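PDB 5Y0E: TssK from Serratia sp. FS14, which probably serves as a trimeric baseplate component of the bacterial type VI secretion system, linking the baseplate to the membrane complex. Local coordinates for residues E272-S275 with T281-G284; I318-V323 with S422-H427. All coordinates share one frame; numbering follows the deposited sequence.

Contact 1. Residues E272-S275 with T281-G284; sequences ELAS and TPEG
Ala-274 and Pro-282 show how a helix end can be packed by a turn that doubles back on it with little more than one methyl group. The alanine points its CB at the returning chain and sets it over a face of the pyrrolidine ring, displaced toward the side where CD joins the nitrogen. That methyl lies 3.7 Å from Pro-282 N and 3.8 Å from Pro-282 CD, with Pro-282 CG slightly farther at 3.9 Å, an apolar seat for a side chain that has no torsion to adjust. Beside it the backbones draw near: the CA atoms of Ala-274 and Thr-281 are 5.0 Å apart.

The flanking side chains face the other way. Thr-281 turns its side chain from the helix end, with OG1 opposite the backbone N (chi1 -174°). Ser-275 turns back toward Glu-272: its backbone N donates to Glu-272 O at 3.1 Å, and its OG makes a weak bond to that same oxygen at 3.0 Å. The second subunit meets all three polar groups, its Ser-214 and Asn-242 bonding to the Thr-281 hydroxyl, Asn-242 also to the Ser-275 hydroxyl, and its Arg-243 forming a salt bridge with the Glu-272 carboxylate.

The contact thus closes the turn leaving helix 259-273. Inside the chain, Leu-273 packs on Leu-237 and Leu-240 of helix 229-253; outside, the turn rests against the second subunit, and the chain then runs on to helix 294-309.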
ATOM      1  N   GLU A 272       3.336   9.357  10.626  1.00 32.41           N
ATOM      2  CA  GLU A 272       3.965  10.523  10.017  1.00 34.61           C
ATOM      3  C   GLU A 272       3.151  11.791  10.276  1.00 32.32           C
ATOM      4  O   GLU A 272       3.708  12.879  10.359  1.00 31.99           O
ATOM      5  CB  GLU A 272       4.171  10.307   8.514  1.00 37.03           C
ATOM      6  CG  GLU A 272       5.055  11.341   7.830  1.00 35.69           C
ATOM      7  CD  GLU A 272       5.323  11.056   6.342  1.00 42.63           C
ATOM      8  OE1 GLU A 272       5.562  12.012   5.598  1.00 44.47           O
ATOM      9  OE2 GLU A 272       5.317   9.886   5.908  1.00 41.72           O
ATOM     10  N   LEU A 273       1.844  11.663  10.409  1.00 33.26           N
ATOM     11  CA  LEU A 273       1.005  12.819  10.688  1.00 34.95           C
ATOM     12  C   LEU A 273       1.287  13.410  12.074  1.00 30.52           C
ATOM     13  O   LEU A 273       1.234  14.624  12.248  1.00 32.87           O
ATOM     14  CB  LEU A 273      -0.449  12.397  10.523  1.00 37.18           C
ATOM     15  CG  LEU A 273      -1.567  13.402  10.354  1.00 35.55           C
ATOM     16  CD1 LEU A 273      -1.180  14.383   9.341  1.00 28.08           C
ATOM     17  CD2 LEU A 273      -2.824  12.681   9.953  1.00 29.65           C
ATOM     18  N   ALA A 274       1.640  12.572  13.043  1.00 32.70           N
ATOM     19  CA  ALA A 274       2.078  13.032  14.352  1.00 30.86           C
ATOM     20  C   ALA A 274       3.175  14.075  14.269  1.00 34.95           C
ATOM     21  O   ALA A 274       3.305  14.889  15.174  1.00 36.77           O
ATOM     22  CB  ALA A 274       2.568  11.858  15.190  1.00 28.15           C
ATOM     23  N   SER A 275       3.949  14.084  13.194  1.00 34.52           N
ATOM     24  CA  SER A 275       4.924  15.139  13.001  1.00 32.65           C
ATOM     25  C   SER A 275       4.290  16.508  13.100  1.00 33.15           C
ATOM     26  O   SER A 275       4.911  17.452  13.598  1.00 31.16           O
ATOM     27  CB  SER A 275       5.602  14.966  11.655  1.00 33.58           C
ATOM     28  OG  SER A 275       6.321  13.752  11.615  1.00 36.81           O
ATOM     29  N   THR A 281       5.607  13.746  17.586  1.00 38.61           N
ATOM     30  CA  THR A 281       5.996  12.356  17.441  1.00 35.93           C
ATOM     31  C   THR A 281       4.956  11.536  18.168  1.00 37.66           C
ATOM     32  O   THR A 281       4.334  12.037  19.098  1.00 48.74           O
ATOM     33  CB  THR A 281       7.403  12.113  18.011  1.00 39.38           C
ATOM     34  OG1 THR A 281       7.829  10.776  17.737  1.00 43.83           O
ATOM     35  CG2 THR A 281       7.435  12.322  19.487  1.00 41.05           C
ATOM     36  N   PRO A 282       4.700  10.311  17.742  1.00 37.42           N
ATOM     37  CA  PRO A 282       3.641   9.531  18.379  1.00 38.28           C
ATOM     38  C   PRO A 282       3.908   9.317  19.853  1.00 43.25           C
ATOM     39  O   PRO A 282       5.023   9.023  20.286  1.00 42.64           O
ATOM     40  CB  PRO A 282       3.667   8.211  17.616  1.00 34.07           C
ATOM     41  CG  PRO A 282       4.256   8.547  16.337  1.00 38.47           C
ATOM     42  CD  PRO A 282       5.250   9.623  16.576  1.00 38.21           C
ATOM     43  N   GLU A 283       2.863   9.446  20.616  1.00 45.03           N
ATOM     44  CA  GLU A 283       2.963   9.309  22.043  1.00 50.13           C
ATOM     45  C   GLU A 283       1.987   8.232  22.467  1.00 53.33           C
ATOM     46  O   GLU A 283       0.866   8.166  21.967  1.00 51.68           O
ATOM     47  CB  GLU A 283       2.699  10.664  22.697  1.00 53.97           C
ATOM     48  CG  GLU A 283       2.155  10.652  24.081  1.00 59.96           C
ATOM     49  CD  GLU A 283       1.866  12.058  24.562  1.00 66.03           C
ATOM     50  OE1 GLU A 283       0.718  12.522  24.391  1.00 66.46           O
ATOM     51  OE2 GLU A 283       2.796  12.705  25.094  1.00 70.17           O
ATOM     52  N   GLY A 284       2.431   7.371  23.348  1.00 53.66           N
ATOM     53  CA  GLY A 284       1.601   6.272  23.770  1.00 55.82           C
ATOM     54  C   GLY A 284       1.841   5.028  22.952  1.00 62.62           C
ATOM     55  O   GLY A 284       2.727   4.945  22.094  1.00 61.11           O
TER

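Contact 2. Residues I318-V323 with S422-H427; sequences IQLTLV and SAFALH
Leu-322 and Leu-426 meet methyl to methyl, CD2 of the first lying 3.7 Å from CD1 of the second, with the two side chains crossing at about a right angle. Each leucine has CG anti to its carbonyl carbon (chi1 -75° and -54°), which leaves the branched end to reach across. Two residues earlier on each segment a looser pair repeats the pattern: Leu-320 CD2 approaches Phe-424 CD1 at 4.4 Å, oblique to the ring.

Both pairs bridge a gap between backbones that are not direct neighbours, the CA atoms of Leu-322 and Leu-426 being 8.8 Å apart. Strand 329-333 fills the interval, bonded through its backbone to Val-323 on one side and to Phe-424 on the other, with its Ala-332 beside Leu-322. Farther out, Phe-439 meets the Phe-424 ring edge-to-face and Phe-345 meets it with the planes at about 55°, while Ile-368 and Met-366 pack on Leu-426.

The pairs thus join next-but-one strands running in the same direction on one face of the C-terminal antiparallel sheet of TssK, whose order here is 423-428, 329-333, 317-324, and their apolar side chains form part of the layer buried against that face.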
ATOM      1  N   ILE A 318     -19.498  18.986   9.824  1.00 53.23           N
ATOM      2  CA  ILE A 318     -19.002  17.945   8.959  1.00 49.13           C
ATOM      3  C   ILE A 318     -19.118  18.395   7.539  1.00 50.60           C
ATOM      4  O   ILE A 318     -20.143  18.835   7.143  1.00 55.72           O
ATOM      5  CB  ILE A 318     -19.830  16.676   9.141  1.00 50.49           C
ATOM      6  CG1 ILE A 318     -19.401  15.953  10.388  1.00 51.23           C
ATOM      7  CG2 ILE A 318     -19.623  15.723   8.006  1.00 55.68           C
ATOM      8  CD1 ILE A 318     -20.423  14.984  10.887  1.00 55.22           C
ATOM      9  N   GLN A 319     -18.062  18.283   6.763  1.00 47.97           N
ATOM     10  CA  GLN A 319     -18.112  18.728   5.396  1.00 48.12           C
ATOM     11  C   GLN A 319     -18.669  17.659   4.499  1.00 52.04           C
ATOM     12  O   GLN A 319     -18.408  16.514   4.686  1.00 55.93           O
ATOM     13  CB  GLN A 319     -16.730  19.129   4.938  1.00 46.85           C
ATOM     14  CG  GLN A 319     -16.667  19.721   3.564  1.00 46.01           C
ATOM     15  CD  GLN A 319     -15.340  20.336   3.280  1.00 45.54           C
ATOM     16  OE1 GLN A 319     -14.457  20.288   4.086  1.00 45.14           O
ATOM     17  NE2 GLN A 319     -15.200  20.911   2.128  1.00 48.42           N
ATOM     18  N   LEU A 320     -19.444  18.037   3.511  1.00 50.65           N
ATOM     19  CA  LEU A 320     -19.990  17.060   2.627  1.00 50.73           C
ATOM     20  C   LEU A 320     -19.341  17.229   1.291  1.00 53.79           C
ATOM     21  O   LEU A 320     -19.223  18.311   0.812  1.00 57.13           O
ATOM     22  CB  LEU A 320     -21.475  17.273   2.487  1.00 56.13           C
ATOM     23  CG  LEU A 320     -22.404  16.493   3.393  1.00 61.37           C
ATOM     24  CD1 LEU A 320     -22.000  16.573   4.839  1.00 53.85           C
ATOM     25  CD2 LEU A 320     -23.799  17.036   3.230  1.00 65.80           C
ATOM     26  N   THR A 321     -18.927  16.144   0.680  1.00 55.65           N
ATOM     27  CA  THR A 321     -18.285  16.211  -0.601  1.00 55.33           C
ATOM     28  C   THR A 321     -19.264  16.377  -1.731  1.00 59.58           C
ATOM     29  O   THR A 321     -20.184  15.618  -1.866  1.00 62.58           O
ATOM     30  CB  THR A 321     -17.509  14.933  -0.871  1.00 58.53           C
ATOM     31  OG1 THR A 321     -16.877  14.503   0.328  1.00 55.24           O
ATOM     32  CG2 THR A 321     -16.473  15.163  -1.912  1.00 52.31           C
ATOM     33  N   LEU A 322     -19.052  17.382  -2.549  1.00 59.02           N
ATOM     34  CA  LEU A 322     -19.907  17.601  -3.673  1.00 60.45           C
ATOM     35  C   LEU A 322     -19.339  16.792  -4.799  1.00 67.29           C
ATOM     36  O   LEU A 322     -18.324  17.121  -5.363  1.00 70.69           O
ATOM     37  CB  LEU A 322     -19.918  19.059  -4.050  1.00 58.98           C
ATOM     38  CG  LEU A 322     -20.706  19.980  -3.153  1.00 61.32           C
ATOM     39  CD1 LEU A 322     -20.373  21.390  -3.565  1.00 58.66           C
ATOM     40  CD2 LEU A 322     -22.188  19.739  -3.283  1.00 60.07           C
ATOM     41  N   VAL A 323     -20.002  15.702  -5.114  1.00 72.26           N
ATOM     42  CA  VAL A 323     -19.562  14.809  -6.176  1.00 73.06           C
ATOM     43  C   VAL A 323     -20.273  15.206  -7.459  1.00 76.42           C
ATOM     44  O   VAL A 323     -21.505  15.190  -7.529  1.00 74.63           O
ATOM     45  CB  VAL A 323     -19.832  13.344  -5.816  1.00 71.48           C
ATOM     46  CG1 VAL A 323     -19.311  12.448  -6.894  1.00 72.79           C
ATOM     47  CG2 VAL A 323     -19.174  13.006  -4.488  1.00 67.32           C
ATOM     48  N   SER A 422     -31.496  10.669   1.202  1.00 93.10           N
ATOM     49  CA  SER A 422     -30.153  10.328   1.641  1.00 91.37           C
ATOM     50  C   SER A 422     -29.076  11.100   0.892  1.00 92.35           C
ATOM     51  O   SER A 422     -27.895  10.746   0.993  1.00 92.63           O
ATOM     52  CB  SER A 422     -29.912   8.828   1.488  1.00 93.96           C
ATOM     53  OG  SER A 422     -30.025   8.449   0.129  1.00 92.53           O
ATOM     54  N   ALA A 423     -29.438  12.157   0.176  1.00 88.64           N
ATOM     55  CA  ALA A 423     -28.442  12.909  -0.563  1.00 81.38           C
ATOM     56  C   ALA A 423     -29.077  14.181  -1.074  1.00 83.61           C
ATOM     57  O   ALA A 423     -30.241  14.179  -1.473  1.00 89.02           O
ATOM     58  CB  ALA A 423     -27.884  12.104  -1.738  1.00 82.73           C
ATOM     59  N   PHE A 424     -28.311  15.257  -1.054  1.00 82.77           N
ATOM     60  CA  PHE A 424     -28.735  16.471  -1.714  1.00 76.95           C
ATOM     61  C   PHE A 424     -28.383  16.395  -3.185  1.00 74.90           C
ATOM     62  O   PHE A 424     -27.353  15.840  -3.572  1.00 71.05           O
ATOM     63  CB  PHE A 424     -28.051  17.696  -1.117  1.00 75.90           C
ATOM     64  CG  PHE A 424     -28.447  18.015   0.292  1.00 74.31           C
ATOM     65  CD1 PHE A 424     -27.813  17.412   1.358  1.00 73.63           C
ATOM     66  CD2 PHE A 424     -29.410  18.970   0.550  1.00 71.68           C
ATOM     67  CE1 PHE A 424     -28.154  17.736   2.647  1.00 72.85           C
ATOM     68  CE2 PHE A 424     -29.754  19.290   1.831  1.00 67.65           C
ATOM     69  CZ  PHE A 424     -29.121  18.681   2.881  1.00 71.98           C
ATOM     70  N   ALA A 425     -29.236  16.979  -4.005  1.00 77.79           N
ATOM     71  CA  ALA A 425     -28.916  17.208  -5.400  1.00 82.12           C
ATOM     72  C   ALA A 425     -28.892  18.705  -5.641  1.00 79.21           C
ATOM     73  O   ALA A 425     -29.795  19.422  -5.203  1.00 77.84           O
ATOM     74  CB  ALA A 425     -29.919  16.526  -6.326  1.00 90.30           C
ATOM     75  N   LEU A 426     -27.852  19.172  -6.315  1.00 79.24           N
ATOM     76  CA  LEU A 426     -27.692  20.585  -6.613  1.00 76.07           C
ATOM     77  C   LEU A 426     -27.423  20.734  -8.096  1.00 77.89           C
ATOM     78  O   LEU A 426     -26.513  20.097  -8.631  1.00 78.36           O
ATOM     79  CB  LEU A 426     -26.545  21.217  -5.821  1.00 73.01           C
ATOM     80  CG  LEU A 426     -26.519  21.097  -4.298  1.00 73.18           C
ATOM     81  CD1 LEU A 426     -25.872  19.810  -3.843  1.00 68.68           C
ATOM     82  CD2 LEU A 426     -25.800  22.292  -3.706  1.00 71.70           C
ATOM     83  N   HIS A 427     -28.193  21.602  -8.743  1.00 77.57           N
ATOM     84  CA  HIS A 427     -28.053  21.908 -10.157  1.00 83.96           C
ATOM     85  C   HIS A 427     -27.991  23.407 -10.279  1.00 82.36           C
ATOM     86  O   HIS A 427     -28.767  24.100  -9.664  1.00 82.19           O
ATOM     87  CB  HIS A 427     -29.246  21.405 -10.937  1.00 89.37           C
ATOM     88  CG  HIS A 427     -29.206  21.753 -12.387  1.00 90.98           C
ATOM     89  ND1 HIS A 427     -29.638  22.963 -12.872  1.00 96.06           N
ATOM     90  CD2 HIS A 427     -28.795  21.044 -13.461  1.00 90.45           C
ATOM     91  CE1 HIS A 427     -29.491  22.987 -14.183  1.00 94.27           C
ATOM     92  NE2 HIS A 427     -28.983  21.832 -14.565  1.00 91.70           N
TER

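Overall arrangement
The chain opens with helix 17-37 and several strands, then forms the mixed sheet, and only then the long helices 197-222, 229-253 and 259-273. Contact 1 comes at the end of the last of these and closes a short turn, five residues lying between its segments. Helix 294-309 leads into strand 317-324, where contact 2 opens; 98 residues, about a quarter helix and a quarter strand, pass before 422-427 closes it. The two loops run in series, neither nested nor crossing. The centres of contact 1 and contact 2 are about 33 Å apart. Contact 1 belongs to the helical region, at the boundary with another subunit, whereas contact 2 joins distant parts of the sequence inside the C-terminal sheet.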